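Member of s1p family of ribosomal proteins (Pyrococcus furiosus, PDB 5YH1) probably acts as a manganese-dependent exonuclease on nucleic acids, its DHH domain, the part in this chain, holding the manganese ion. Local coordinates at residues A[221-229]-A[253-261]; A[69-77]-A[271-282]. All blocks are in the same frame, centred on the assembly; numbering follows the deposited sequence.

Contact 1: residues A[221-229]-A[253-261]; sequences LPAIAGTGD and LKKIAEVID. With MN (manganese (II) ion), chain F.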
# COMPACT_ATOMS: atom_id res chain seq x y z
N LEU A 221 19.97 -13.41 22.63
CA LEU A 221 19.07 -13.37 21.46
C LEU A 221 18.74 -14.74 20.90
O LEU A 221 17.59 -15.00 20.53
CB LEU A 221 19.63 -12.47 20.36
CG LEU A 221 19.74 -10.98 20.72
CD1 LEU A 221 20.10 -10.16 19.49
CD2 LEU A 221 18.45 -10.44 21.32
N PRO A 222 19.73 -15.65 20.85
CA PRO A 222 19.44 -17.01 20.37
C PRO A 222 18.31 -17.74 21.12
O PRO A 222 17.57 -18.52 20.52
CB PRO A 222 20.77 -17.73 20.54
CG PRO A 222 21.80 -16.66 20.41
CD PRO A 222 21.17 -15.43 21.02
N ALA A 223 18.19 -17.49 22.42
CA ALA A 223 17.09 -18.05 23.20
C ALA A 223 15.74 -17.54 22.74
O ALA A 223 14.77 -18.30 22.68
CB ALA A 223 17.29 -17.76 24.69
N ILE A 224 15.66 -16.24 22.44
CA ILE A 224 14.43 -15.64 21.91
C ILE A 224 14.09 -16.24 20.53
O ILE A 224 12.98 -16.70 20.30
CB ILE A 224 14.53 -14.10 21.85
CG1 ILE A 224 14.63 -13.52 23.25
CG2 ILE A 224 13.30 -13.50 21.18
CD1 ILE A 224 15.00 -12.05 23.32
N ALA A 225 15.09 -16.28 19.65
CA ALA A 225 14.91 -16.80 18.29
C ALA A 225 14.44 -18.25 18.29
O ALA A 225 13.48 -18.59 17.59
CB ALA A 225 16.20 -16.66 17.51
N GLY A 226 15.11 -19.08 19.09
CA GLY A 226 14.74 -20.50 19.23
C GLY A 226 13.35 -20.71 19.80
O GLY A 226 12.66 -21.66 19.42
N THR A 227 12.95 -19.84 20.72
CA THR A 227 11.59 -19.87 21.25
C THR A 227 10.60 -19.56 20.13
O THR A 227 9.63 -20.29 19.94
CB THR A 227 11.41 -18.89 22.42
OG1 THR A 227 12.36 -19.22 23.45
CG2 THR A 227 10.01 -18.95 22.98
N GLY A 228 10.86 -18.51 19.37
CA GLY A 228 10.01 -18.15 18.24
C GLY A 228 9.80 -19.29 17.25
O GLY A 228 8.68 -19.57 16.86
N ASP A 229 10.90 -19.94 16.87
CA ASP A 229 10.86 -21.05 15.91
C ASP A 229 10.63 -22.43 16.53
O ASP A 229 10.60 -23.43 15.81
CB ASP A 229 12.16 -21.09 15.09
CG ASP A 229 12.08 -20.31 13.79
OD1 ASP A 229 11.10 -19.56 13.55
OD2 ASP A 229 13.04 -20.44 13.00
N LEU A 253 10.31 -15.64 27.61
CA LEU A 253 10.74 -15.76 26.22
C LEU A 253 9.55 -15.97 25.31
O LEU A 253 9.48 -15.37 24.25
CB LEU A 253 11.76 -16.90 26.06
CG LEU A 253 13.10 -16.62 26.76
CD1 LEU A 253 13.93 -17.88 26.93
CD2 LEU A 253 13.89 -15.55 26.03
N LYS A 254 8.61 -16.82 25.72
CA LYS A 254 7.39 -17.06 24.95
C LYS A 254 6.54 -15.80 24.77
O LYS A 254 5.99 -15.58 23.69
CB LYS A 254 6.55 -18.15 25.60
CG LYS A 254 7.11 -19.53 25.32
CD LYS A 254 6.32 -20.62 26.01
CE LYS A 254 6.71 -21.99 25.48
NZ LYS A 254 6.55 -23.03 26.53
N LYS A 255 6.44 -14.99 25.82
CA LYS A 255 5.70 -13.74 25.78
C LYS A 255 6.36 -12.77 24.81
O LYS A 255 5.67 -12.13 24.02
CB LYS A 255 5.66 -13.07 27.16
CG LYS A 255 4.79 -13.74 28.22
CD LYS A 255 4.92 -12.94 29.51
CE LYS A 255 3.81 -13.20 30.50
NZ LYS A 255 3.70 -14.64 30.81
N ILE A 256 7.69 -12.66 24.90
CA ILE A 256 8.47 -11.84 23.98
C ILE A 256 8.24 -12.25 22.53
O ILE A 256 7.97 -11.40 21.67
CB ILE A 256 9.97 -11.85 24.33
CG1 ILE A 256 10.21 -11.05 25.61
CG2 ILE A 256 10.80 -11.24 23.19
CD1 ILE A 256 11.60 -11.22 26.20
N ALA A 257 8.33 -13.55 22.24
CA ALA A 257 8.09 -14.03 20.88
C ALA A 257 6.68 -13.69 20.39
O ALA A 257 6.50 -13.26 19.24
CB ALA A 257 8.34 -15.53 20.77
N GLU A 258 5.68 -13.89 21.26
CA GLU A 258 4.29 -13.61 20.88
C GLU A 258 4.08 -12.12 20.65
O GLU A 258 3.35 -11.74 19.73
CB GLU A 258 3.31 -14.13 21.93
CG GLU A 258 3.25 -15.65 22.03
CD GLU A 258 2.47 -16.32 20.90
OE1 GLU A 258 1.90 -15.64 20.03
OE2 GLU A 258 2.43 -17.56 20.89
N VAL A 259 4.72 -11.30 21.46
CA VAL A 259 4.66 -9.85 21.28
C VAL A 259 5.28 -9.41 19.95
O VAL A 259 4.69 -8.60 19.24
CB VAL A 259 5.31 -9.10 22.46
CG1 VAL A 259 5.50 -7.63 22.13
CG2 VAL A 259 4.46 -9.24 23.72
N ILE A 260 6.45 -9.96 19.61
CA ILE A 260 7.11 -9.59 18.35
C ILE A 260 6.24 -9.93 17.14
O ILE A 260 6.04 -9.08 16.26
CB ILE A 260 8.49 -10.26 18.21
CG1 ILE A 260 9.47 -9.66 19.22
CG2 ILE A 260 9.02 -10.07 16.79
CD1 ILE A 260 10.72 -10.48 19.43
N ASP A 261 5.71 -11.15 17.11
CA ASP A 261 4.89 -11.60 15.98
C ASP A 261 3.59 -10.79 15.86
O ASP A 261 3.08 -10.59 14.75
CB ASP A 261 4.57 -13.10 16.09
CG ASP A 261 5.81 -13.99 15.94
OD1 ASP A 261 6.82 -13.58 15.32
OD2 ASP A 261 5.78 -15.13 16.43
MN MN F . 13.54 -19.21 11.21
O HOH W 1 7.47 -16.78 15.18
O HOH W 2 11.85 -17.85 11.28
O HOH W 3 12.00 -20.46 10.22
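A223, I224, T227 and G228 pack on L253, I256 and A257 in a buried, apolar helix-helix contact between helix 221-229, which carries the manganese ligand D229, and helix 250-267 of the DHH domain. The two short axes come within 8.8 Å and cross at -69°, and no direct hydrogen bond joins them. I224 and L253 cross at about a right angle, CG1 of I224 lying 3.5 Å from CD2 of L253. With that CG1 beside its own backbone N (chi1 -66°), the other branch of I224, CG2, is turned onto CG2 of I256, 3.9 Å away. T227 points its CB at the second helix but spends its hydroxyl on its own: OG1 donates to A223 O at 2.7 Å, on the opposite face of that carbonyl from T227 N. The same OG1 rests against CB of L253, while CG2 touches the backbone N and CG of K254. The methyl of A257 sits on the bare CA of G228, CB to CA 4.0 Å. Beyond it, a water donates to D261 OD2 and weakly to G228 O. D229 OD2 binds manganese at 2.2 Å, in a site completed by D67, D137, H163 and two waters. Helix 234-245 flanks A223, T227 and L253, helix 66-86 lies against L221, A225 and I260, and helix 276-279 packs on I256 and I260.

Contact 2: residues A[69-77]-A[271-282]; sequences YTAGVALET and DGRGIIEEILLI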
# COMPACT_ATOMS: atom_id res chain seq x y z
N TYR A 69 13.52 -11.40 12.78
CA TYR A 69 13.78 -10.10 13.40
C TYR A 69 14.97 -10.23 14.35
O TYR A 69 15.88 -9.40 14.34
CB TYR A 69 12.56 -9.56 14.17
CG TYR A 69 11.63 -8.72 13.32
CD1 TYR A 69 11.86 -7.36 13.16
CD2 TYR A 69 10.54 -9.28 12.67
CE1 TYR A 69 11.02 -6.59 12.36
CE2 TYR A 69 9.70 -8.50 11.88
CZ TYR A 69 9.95 -7.17 11.73
OH TYR A 69 9.12 -6.40 10.94
N THR A 70 14.95 -11.27 15.17
CA THR A 70 16.04 -11.45 16.14
C THR A 70 17.39 -11.55 15.42
O THR A 70 18.36 -10.90 15.80
CB THR A 70 15.78 -12.68 17.02
OG1 THR A 70 14.51 -12.54 17.64
CG2 THR A 70 16.84 -12.80 18.10
N ALA A 71 17.42 -12.34 14.35
CA ALA A 71 18.63 -12.51 13.55
C ALA A 71 19.08 -11.20 12.93
O ALA A 71 20.25 -10.82 13.02
CB ALA A 71 18.39 -13.55 12.46
N GLY A 72 18.14 -10.48 12.32
CA GLY A 72 18.46 -9.21 11.71
C GLY A 72 18.98 -8.20 12.71
O GLY A 72 19.96 -7.48 12.43
N VAL A 73 18.34 -8.13 13.88
CA VAL A 73 18.73 -7.15 14.89
C VAL A 73 20.07 -7.53 15.52
O VAL A 73 20.88 -6.65 15.83
CB VAL A 73 17.63 -6.94 15.96
CG1 VAL A 73 18.11 -6.02 17.07
CG2 VAL A 73 16.39 -6.35 15.30
N ALA A 74 20.32 -8.82 15.70
CA ALA A 74 21.64 -9.28 16.15
C ALA A 74 22.75 -8.73 15.24
O ALA A 74 23.72 -8.13 15.72
CB ALA A 74 21.70 -10.81 16.17
N LEU A 75 22.58 -8.90 13.93
CA LEU A 75 23.59 -8.44 12.97
C LEU A 75 23.72 -6.92 12.95
O LEU A 75 24.83 -6.38 12.94
CB LEU A 75 23.28 -8.99 11.58
CG LEU A 75 23.43 -10.51 11.53
CD1 LEU A 75 22.70 -11.11 10.34
CD2 LEU A 75 24.91 -10.91 11.52
N GLU A 76 22.58 -6.22 12.98
CA GLU A 76 22.58 -4.75 13.03
C GLU A 76 23.33 -4.22 14.25
O GLU A 76 24.07 -3.23 14.17
CB GLU A 76 21.12 -4.22 13.00
CG GLU A 76 20.98 -2.73 13.24
CD GLU A 76 19.57 -2.18 13.00
OE1 GLU A 76 19.31 -1.04 13.43
OE2 GLU A 76 18.71 -2.84 12.38
N THR A 77 23.13 -4.88 15.39
CA THR A 77 23.74 -4.46 16.65
C THR A 77 25.27 -4.53 16.60
O THR A 77 25.95 -3.70 17.18
CB THR A 77 23.18 -5.30 17.82
OG1 THR A 77 21.76 -5.15 17.86
CG2 THR A 77 23.76 -4.85 19.16
N ASP A 271 10.28 -1.60 9.83
CA ASP A 271 11.28 -2.50 10.41
C ASP A 271 11.29 -2.53 11.94
O ASP A 271 12.06 -3.26 12.54
CB ASP A 271 12.68 -2.19 9.87
CG ASP A 271 13.15 -0.79 10.21
OD1 ASP A 271 12.67 -0.18 11.19
OD2 ASP A 271 14.05 -0.31 9.48
N GLY A 272 10.45 -1.70 12.56
CA GLY A 272 10.29 -1.70 14.01
C GLY A 272 11.41 -1.04 14.80
O GLY A 272 11.42 -1.13 16.03
N ARG A 273 12.33 -0.37 14.12
CA ARG A 273 13.45 0.30 14.80
C ARG A 273 12.90 1.29 15.83
O ARG A 273 12.02 2.09 15.51
CB ARG A 273 14.36 1.02 13.81
CG ARG A 273 15.50 1.79 14.45
CD ARG A 273 16.54 2.28 13.45
NE ARG A 273 17.08 1.18 12.64
CZ ARG A 273 16.67 0.85 11.41
NH1 ARG A 273 15.70 1.52 10.79
NH2 ARG A 273 17.24 -0.19 10.78
N GLY A 274 13.45 1.23 17.04
CA GLY A 274 13.00 2.04 18.16
C GLY A 274 12.07 1.28 19.07
O GLY A 274 11.83 1.69 20.21
N ILE A 275 11.54 0.16 18.56
CA ILE A 275 10.63 -0.70 19.32
C ILE A 275 11.21 -2.10 19.49
O ILE A 275 11.28 -2.61 20.61
CB ILE A 275 9.25 -0.80 18.65
CG1 ILE A 275 8.73 0.60 18.27
CG2 ILE A 275 8.25 -1.49 19.57
CD1 ILE A 275 7.40 0.61 17.56
N ILE A 276 11.60 -2.73 18.39
CA ILE A 276 12.07 -4.12 18.42
C ILE A 276 13.27 -4.32 19.38
O ILE A 276 13.32 -5.32 20.10
CB ILE A 276 12.39 -4.64 16.99
CG1 ILE A 276 12.67 -6.15 16.99
CG2 ILE A 276 13.56 -3.91 16.37
CD1 ILE A 276 11.48 -7.01 17.34
N GLU A 277 14.19 -3.36 19.42
CA GLU A 277 15.36 -3.44 20.30
C GLU A 277 14.97 -3.48 21.77
O GLU A 277 15.65 -4.13 22.59
CB GLU A 277 16.32 -2.26 20.09
CG GLU A 277 16.88 -2.11 18.69
CD GLU A 277 16.02 -1.24 17.78
OE1 GLU A 277 14.88 -0.90 18.15
OE2 GLU A 277 16.49 -0.91 16.68
N GLU A 278 13.89 -2.78 22.11
CA GLU A 278 13.40 -2.72 23.48
C GLU A 278 12.75 -4.04 23.86
O GLU A 278 12.97 -4.56 24.96
CB GLU A 278 12.38 -1.59 23.65
CG GLU A 278 12.88 -0.20 23.28
CD GLU A 278 14.02 0.28 24.16
OE1 GLU A 278 14.34 -0.37 25.17
OE2 GLU A 278 14.59 1.33 23.83
N ILE A 279 11.96 -4.58 22.94
CA ILE A 279 11.31 -5.86 23.17
C ILE A 279 12.35 -6.99 23.31
O ILE A 279 12.18 -7.88 24.14
CB ILE A 279 10.31 -6.17 22.04
CG1 ILE A 279 9.17 -5.14 22.05
CG2 ILE A 279 9.74 -7.58 22.17
CD1 ILE A 279 8.36 -5.12 20.77
N LEU A 280 13.42 -6.91 22.53
CA LEU A 280 14.47 -7.94 22.54
C LEU A 280 15.48 -7.79 23.69
O LEU A 280 16.38 -8.63 23.83
CB LEU A 280 15.25 -7.91 21.22
CG LEU A 280 14.52 -8.46 20.01
CD1 LEU A 280 15.37 -8.20 18.78
CD2 LEU A 280 14.18 -9.94 20.16
N LEU A 281 15.33 -6.72 24.48
CA LEU A 281 16.15 -6.44 25.65
C LEU A 281 17.61 -6.22 25.29
O LEU A 281 18.49 -6.83 25.88
CB LEU A 281 16.01 -7.55 26.71
CG LEU A 281 16.46 -7.18 28.15
CD1 LEU A 281 15.37 -6.41 28.86
CD2 LEU A 281 16.80 -8.42 28.97
N ILE A 282 17.89 -5.37 24.30
CA ILE A 282 19.29 -5.08 23.96
C ILE A 282 19.70 -3.66 24.24
O ILE A 282 20.82 -3.27 23.93
CB ILE A 282 19.65 -5.46 22.51
CG1 ILE A 282 18.90 -4.59 21.51
CG2 ILE A 282 19.36 -6.93 22.26
CD1 ILE A 282 19.50 -4.66 20.12
O HOH W 4 16.67 -1.50 14.22
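D271 meets Y69 of helix 66-86 through its backbone, its carbonyl O at the edge of the tyrosine ring, 3.5 Å from CE1. Its carboxylate forms an Asx turn, OD1 accepting from R273 N, and OD2 pairs with R273 NH1. The arginine chain, bent at chi3 (-55°), brings its guanidinium edge to E76: NE donates to OE1 at 3.2 Å (N-H...O 162°), on the syn side, while NH2 adds weak bonds to both oxygens. R99 also holds E76 OE2. An alanine at E76 would probably leave R99 and R273 without their shared carboxylate, D271 alone of the two acids still holding R273. I276 slides past V73, CG2 to CG2 at 3.9 Å. E277 OE1 accepts from G274 N, and one water donates to both E277 OE2 and E76 OE1, which lie 4.3 Å apart. L280 meets V73 tip to tip, CD1 lying 3.8 Å from CB. A Schellman motif at L281 then turns the chain to I282, whose CD1 reaches T77 OG1 at 3.2 Å and touches V73 CG1. Apolar packing round V73 thus seats helix 276-279 on helix 66-86, and the ion pairs are likely to hold the loop 271-275 leading into it.

How the contacts relate
Both contacts are buried parts of the same helical layer and touch each other, I260 of contact 1 meeting I279 and L280 of contact 2, and L221 meeting T70. Helices 250-267 and 276-279 follow one another in the chain, and contact 1 is nested inside the long loop that contact 2 closes. Their chemistry differs. Contact 1 joins two helices by aliphatic packing, with no direct polar bond across it and a water at the end near the manganese; contact 2 sets a helix against a loop and short helix, and adds a salt-bridge network to its apolar part. That charged loop also faces a second subunit, with G274 O bonded to Y154 of that subunit, whereas no other chain touches contact 1.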